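Local coordinates for protein putative amidohydrolase (Unidentified, PDB 3FEQ) that probably acts as a zinc-dependent prolidase of the amidohydrolase superfamily, hydrolysing dipeptides that end in proline, at residues 4-16 against 23-37. Residues are numbered along the deposited sequence; the frame is centred on the assembly and turned at random.
Sequences TITVLQGGNVLDL and EHHHVVIDGERIVEV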
loop_
_atom_site.group_PDB
_atom_site.type_symbol
_atom_site.label_atom_id
_atom_site.label_comp_id
_atom_site.label_asym_id
_atom_site.label_seq_id
_atom_site.Cartn_x
_atom_site.Cartn_y
_atom_site.Cartn_z
ATOM N N THR C 4 49.545 27.002 -12.781
ATOM C CA THR C 4 51.009 26.834 -13.002
ATOM C C THR C 4 51.336 25.431 -13.531
ATOM O O THR C 4 50.499 24.800 -14.162
ATOM C CB THR C 4 51.834 27.182 -11.731
ATOM O OG1 THR C 4 51.245 26.555 -10.585
ATOM C CG2 THR C 4 51.887 28.706 -11.509
ATOM N N ILE C 5 52.539 24.937 -13.252
ATOM C CA ILE C 5 53.209 24.013 -14.160
ATOM C C ILE C 5 54.216 23.117 -13.428
ATOM O O ILE C 5 54.844 23.539 -12.461
ATOM C CB ILE C 5 53.889 24.814 -15.311
ATOM C CG1 ILE C 5 54.647 23.904 -16.277
ATOM C CG2 ILE C 5 54.788 25.939 -14.761
ATOM C CD1 ILE C 5 54.555 24.364 -17.720
ATOM N N THR C 6 54.355 21.876 -13.885
ATOM C CA THR C 6 55.223 20.899 -13.230
ATOM C C THR C 6 56.055 20.118 -14.245
ATOM O O THR C 6 55.611 19.878 -15.367
ATOM C CB THR C 6 54.394 19.923 -12.365
ATOM O OG1 THR C 6 53.706 20.661 -11.355
ATOM C CG2 THR C 6 55.275 18.872 -11.687
ATOM N N VAL C 7 57.267 19.739 -13.851
ATOM C CA VAL C 7 58.118 18.928 -14.696
ATOM C C VAL C 7 58.696 17.750 -13.933
ATOM O O VAL C 7 59.409 17.931 -12.945
ATOM C CB VAL C 7 59.273 19.757 -15.279
ATOM C CG1 VAL C 7 60.258 18.851 -16.016
ATOM C CG2 VAL C 7 58.736 20.840 -16.201
ATOM N N LEU C 8 58.399 16.545 -14.403
ATOM C CA LEU C 8 59.203 15.390 -14.046
ATOM C C LEU C 8 60.388 15.323 -14.989
ATOM O O LEU C 8 60.206 15.125 -16.188
ATOM C CB LEU C 8 58.401 14.099 -14.178
ATOM C CG LEU C 8 57.181 13.824 -13.298
ATOM C CD1 LEU C 8 57.307 14.497 -11.945
ATOM C CD2 LEU C 8 55.904 14.248 -13.995
ATOM N N GLN C 9 61.595 15.464 -14.445
ATOM C CA GLN C 9 62.784 15.634 -15.270
ATOM C C GLN C 9 63.741 14.445 -15.264
ATOM O O GLN C 9 64.077 13.904 -14.207
ATOM C CB GLN C 9 63.516 16.921 -14.902
ATOM C CG GLN C 9 63.671 17.150 -13.419
ATOM C CD GLN C 9 64.183 18.540 -13.108
ATOM O OE1 GLN C 9 64.024 19.467 -13.909
ATOM N NE2 GLN C 9 64.799 18.697 -11.939
ATOM N N GLY C 10 64.161 14.044 -16.465
ATOM C CA GLY C 10 65.193 13.027 -16.644
ATOM C C GLY C 10 64.707 11.626 -16.339
ATOM O O GLY C 10 65.502 10.750 -15.980
ATOM N N GLY C 11 63.399 11.419 -16.485
ATOM C CA GLY C 11 62.784 10.124 -16.228
ATOM C C GLY C 11 62.931 9.170 -17.395
ATOM O O GLY C 11 63.216 9.594 -18.516
ATOM N N ASN C 12 62.751 7.880 -17.131
ATOM C CA ASN C 12 62.679 6.893 -18.197
ATOM C C ASN C 12 61.224 6.572 -18.511
ATOM O O ASN C 12 60.589 5.762 -17.844
ATOM C CB ASN C 12 63.452 5.634 -17.815
ATOM C CG ASN C 12 64.748 5.946 -17.098
ATOM O OD1 ASN C 12 65.004 5.435 -16.012
ATOM N ND2 ASN C 12 65.566 6.800 -17.696
ATOM N N VAL C 13 60.690 7.260 -19.508
ATOM C CA VAL C 13 59.265 7.241 -19.782
ATOM C C VAL C 13 58.852 5.957 -20.487
ATOM O O VAL C 13 59.334 5.645 -21.572
ATOM C CB VAL C 13 58.851 8.466 -20.615
ATOM C CG1 VAL C 13 57.454 8.298 -21.182
ATOM C CG2 VAL C 13 58.937 9.724 -19.773
ATOM N N LEU C 14 57.961 5.210 -19.853
ATOM C CA LEU C 14 57.493 3.966 -20.418
ATOM C C LEU C 14 56.524 4.269 -21.534
ATOM O O LEU C 14 55.500 4.908 -21.321
ATOM C CB LEU C 14 56.802 3.123 -19.358
ATOM C CG LEU C 14 56.958 1.608 -19.474
ATOM C CD1 LEU C 14 56.108 0.940 -18.406
ATOM C CD2 LEU C 14 56.595 1.077 -20.855
ATOM N N ASP C 15 56.871 3.821 -22.730
ATOM C CA ASP C 15 55.934 3.828 -23.827
ATOM C C ASP C 15 55.488 2.412 -24.098
ATOM O O ASP C 15 56.311 1.516 -24.276
ATOM C CB ASP C 15 56.564 4.429 -25.072
ATOM C CG ASP C 15 55.541 4.744 -26.135
ATOM O OD1 ASP C 15 55.124 3.808 -26.855
ATOM O OD2 ASP C 15 55.146 5.926 -26.244
ATOM N N LEU C 16 54.176 2.230 -24.168
ATOM C CA LEU C 16 53.574 0.919 -24.015
ATOM C C LEU C 16 53.239 0.227 -25.330
ATOM O O LEU C 16 53.262 -0.999 -25.408
ATOM C CB LEU C 16 52.348 1.000 -23.109
ATOM C CG LEU C 16 52.707 1.056 -21.626
ATOM C CD1 LEU C 16 51.774 1.983 -20.873
ATOM C CD2 LEU C 16 52.701 -0.332 -21.029
ATOM N N GLU C 23 64.786 6.704 -22.123
ATOM C CA GLU C 23 65.572 7.242 -21.016
ATOM C C GLU C 23 65.755 8.744 -21.116
ATOM O O GLU C 23 65.660 9.321 -22.199
ATOM C CB GLU C 23 66.924 6.541 -20.864
ATOM C CG GLU C 23 67.536 6.069 -22.158
ATOM C CD GLU C 23 67.128 4.652 -22.496
ATOM O OE1 GLU C 23 66.594 4.439 -23.606
ATOM O OE2 GLU C 23 67.320 3.758 -21.642
ATOM N N HIS C 24 65.926 9.365 -19.953
ATOM C CA HIS C 24 66.161 10.802 -19.817
ATOM C C HIS C 24 65.186 11.712 -20.550
ATOM O O HIS C 24 65.544 12.813 -20.949
ATOM C CB HIS C 24 67.615 11.149 -20.148
ATOM C CG HIS C 24 68.592 10.532 -19.202
ATOM N ND1 HIS C 24 68.970 11.142 -18.024
ATOM C CD2 HIS C 24 69.197 9.321 -19.213
ATOM C CE1 HIS C 24 69.805 10.351 -17.373
ATOM N NE2 HIS C 24 69.958 9.240 -18.071
ATOM N N HIS C 25 63.949 11.262 -20.701
ATOM C CA HIS C 25 62.899 12.128 -21.205
ATOM C C HIS C 25 62.213 12.865 -20.076
ATOM O O HIS C 25 61.897 12.289 -19.038
ATOM C CB HIS C 25 61.866 11.341 -21.995
ATOM C CG HIS C 25 62.284 11.035 -23.395
ATOM N ND1 HIS C 25 63.396 10.277 -23.688
ATOM C CD2 HIS C 25 61.723 11.360 -24.582
ATOM C CE1 HIS C 25 63.508 10.153 -24.999
ATOM N NE2 HIS C 25 62.505 10.802 -25.564
ATOM N N HIS C 26 61.993 14.151 -20.291
ATOM C CA HIS C 26 61.272 14.989 -19.352
ATOM C C HIS C 26 59.790 14.954 -19.719
ATOM O O HIS C 26 59.435 14.785 -20.885
ATOM C CB HIS C 26 61.793 16.431 -19.416
ATOM C CG HIS C 26 63.264 16.567 -19.152
ATOM N ND1 HIS C 26 63.767 17.372 -18.153
ATOM C CD2 HIS C 26 64.339 16.028 -19.773
ATOM C CE1 HIS C 26 65.087 17.308 -18.158
ATOM N NE2 HIS C 26 65.460 16.494 -19.128
ATOM N N VAL C 27 58.927 15.092 -18.723
ATOM C CA VAL C 27 57.499 15.208 -18.982
ATOM C C VAL C 27 56.898 16.427 -18.288
ATOM O O VAL C 27 57.016 16.591 -17.071
ATOM C CB VAL C 27 56.731 13.919 -18.624
ATOM C CG1 VAL C 27 57.404 13.205 -17.494
ATOM C CG2 VAL C 27 55.283 14.220 -18.280
ATOM N N VAL C 28 56.284 17.294 -19.087
ATOM C CA VAL C 28 55.866 18.607 -18.628
ATOM C C VAL C 28 54.356 18.699 -18.458
ATOM O O VAL C 28 53.592 18.578 -19.420
ATOM C CB VAL C 28 56.313 19.704 -19.595
ATOM C CG1 VAL C 28 56.041 21.069 -19.000
ATOM C CG2 VAL C 28 57.777 19.554 -19.914
ATOM N N ILE C 29 53.940 18.947 -17.224
ATOM C CA ILE C 29 52.529 18.990 -16.865
ATOM C C ILE C 29 52.100 20.440 -16.771
ATOM O O ILE C 29 52.724 21.220 -16.051
ATOM C CB ILE C 29 52.283 18.373 -15.462
ATOM C CG1 ILE C 29 52.990 17.023 -15.291
ATOM C CG2 ILE C 29 50.821 18.263 -15.182
ATOM C CD1 ILE C 29 52.546 15.956 -16.245
ATOM N N ASP C 30 51.025 20.798 -17.467
ATOM C CA ASP C 30 50.353 22.084 -17.234
ATOM C C ASP C 30 48.887 21.901 -16.859
ATOM O O ASP C 30 48.099 21.343 -17.626
ATOM C CB ASP C 30 50.477 23.023 -18.446
ATOM C CG ASP C 30 50.002 24.448 -18.146
ATOM O OD1 ASP C 30 49.053 24.908 -18.819
ATOM O OD2 ASP C 30 50.581 25.108 -17.247
ATOM N N GLY C 31 48.522 22.427 -15.697
ATOM C CA GLY C 31 47.208 22.199 -15.141
ATOM C C GLY C 31 47.080 20.742 -14.780
ATOM O O GLY C 31 47.800 20.240 -13.923
ATOM N N GLU C 32 46.196 20.055 -15.487
ATOM C CA GLU C 32 45.931 18.657 -15.230
ATOM C C GLU C 32 46.366 17.797 -16.405
ATOM O O GLU C 32 46.202 16.579 -16.383
ATOM C CB GLU C 32 44.445 18.460 -14.967
ATOM C CG GLU C 32 43.892 19.374 -13.894
ATOM C CD GLU C 32 42.445 19.083 -13.573
ATOM O OE1 GLU C 32 41.890 19.741 -12.672
ATOM O OE2 GLU C 32 41.862 18.188 -14.218
ATOM N N ARG C 33 46.939 18.432 -17.422
ATOM C CA ARG C 33 47.279 17.741 -18.661
ATOM C C ARG C 33 48.777 17.644 -18.922
ATOM O O ARG C 33 49.568 18.422 -18.390
ATOM C CB ARG C 33 46.577 18.397 -19.845
ATOM C CG ARG C 33 45.089 18.552 -19.633
ATOM C CD ARG C 33 44.346 18.232 -20.896
ATOM N NE ARG C 33 43.024 17.666 -20.634
ATOM C CZ ARG C 33 42.717 16.377 -20.772
ATOM N NH1 ARG C 33 41.480 15.946 -20.549
ATOM N NH2 ARG C 33 43.650 15.514 -21.141
ATOM N N ILE C 34 49.156 16.659 -19.731
ATOM C CA ILE C 34 50.525 16.526 -20.210
ATOM C C ILE C 34 50.693 17.369 -21.479
ATOM O O ILE C 34 49.892 17.255 -22.405
ATOM C CB ILE C 34 50.876 15.047 -20.485
ATOM C CG1 ILE C 34 50.764 14.227 -19.197
ATOM C CG2 ILE C 34 52.274 14.923 -21.069
ATOM C CD1 ILE C 34 51.114 12.761 -19.355
ATOM N N VAL C 35 51.695 18.249 -21.497
ATOM C CA VAL C 35 51.899 19.145 -22.638
ATOM C C VAL C 35 53.115 18.789 -23.478
ATOM O O VAL C 35 53.156 19.103 -24.660
ATOM C CB VAL C 35 52.039 20.605 -22.219
ATOM C CG1 VAL C 35 51.684 21.500 -23.376
ATOM C CG2 VAL C 35 51.159 20.907 -21.051
ATOM N N GLU C 36 54.113 18.160 -22.867
ATOM C CA GLU C 36 55.307 17.765 -23.599
ATOM C C GLU C 36 55.974 16.542 -23.009
ATOM O O GLU C 36 56.194 16.462 -21.804
ATOM C CB GLU C 36 56.314 18.916 -23.648
ATOM C CG GLU C 36 56.660 19.391 -25.052
ATOM C CD GLU C 36 57.745 20.454 -25.058
ATOM O OE1 GLU C 36 57.516 21.539 -25.636
ATOM O OE2 GLU C 36 58.823 20.208 -24.476
ATOM N N VAL C 37 56.316 15.596 -23.873
ATOM C CA VAL C 37 57.283 14.572 -23.525
ATOM C C VAL C 37 58.470 14.661 -24.473
ATOM O O VAL C 37 58.324 14.517 -25.685
ATOM C CB VAL C 37 56.679 13.167 -23.601
ATOM C CG1 VAL C 37 57.495 12.201 -22.747
ATOM C CG2 VAL C 37 55.228 13.184 -23.155
#
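One face of the His26 imidazole is covered by the backbone at Gln9 and Gly10: Gly10 N sits 3.6 Å above the ring plane over its centre, Gln9 C is offset toward the rim of the same face, and Val7 CG1 stands at the edge, near the plane. Gln9 CB meets His26 ND1 at 3.3 Å. The His25 ring meets its own segment, ND1 donating to Glu23 O at 2.9 Å, with that oxygen near the ring plane. Strands 5-9 and 25-30 run antiparallel (165° between directions), with Thr6-Ile29 and Leu8-Val27 as hydrogen-bonded pairs; Ile29 N lies 2.7 Å from Thr6 O. A one-residue register shift between Leu8 and Gly11 marks a beta bulge, where the chain turns a corner at Gly10 and two weak bonds, bent at the hydrogen (122° and 126°), tie Gly11 to His25. The sheet is consistent with the small beta domain that accompanies the metal-binding TIM barrel in many amidohydrolases; strand 48-51 borders 5-9 in parallel. On one face Leu8 CB packs 3.6 Å from Val27 CG1, side by side. On the other, Ile5 CG1, anti to its amide nitrogen, carries CD1 to 3.8 Å from Val28 CG1. Past the corner, Val13 CG2 touches Val37 CG1 at 4.1 Å.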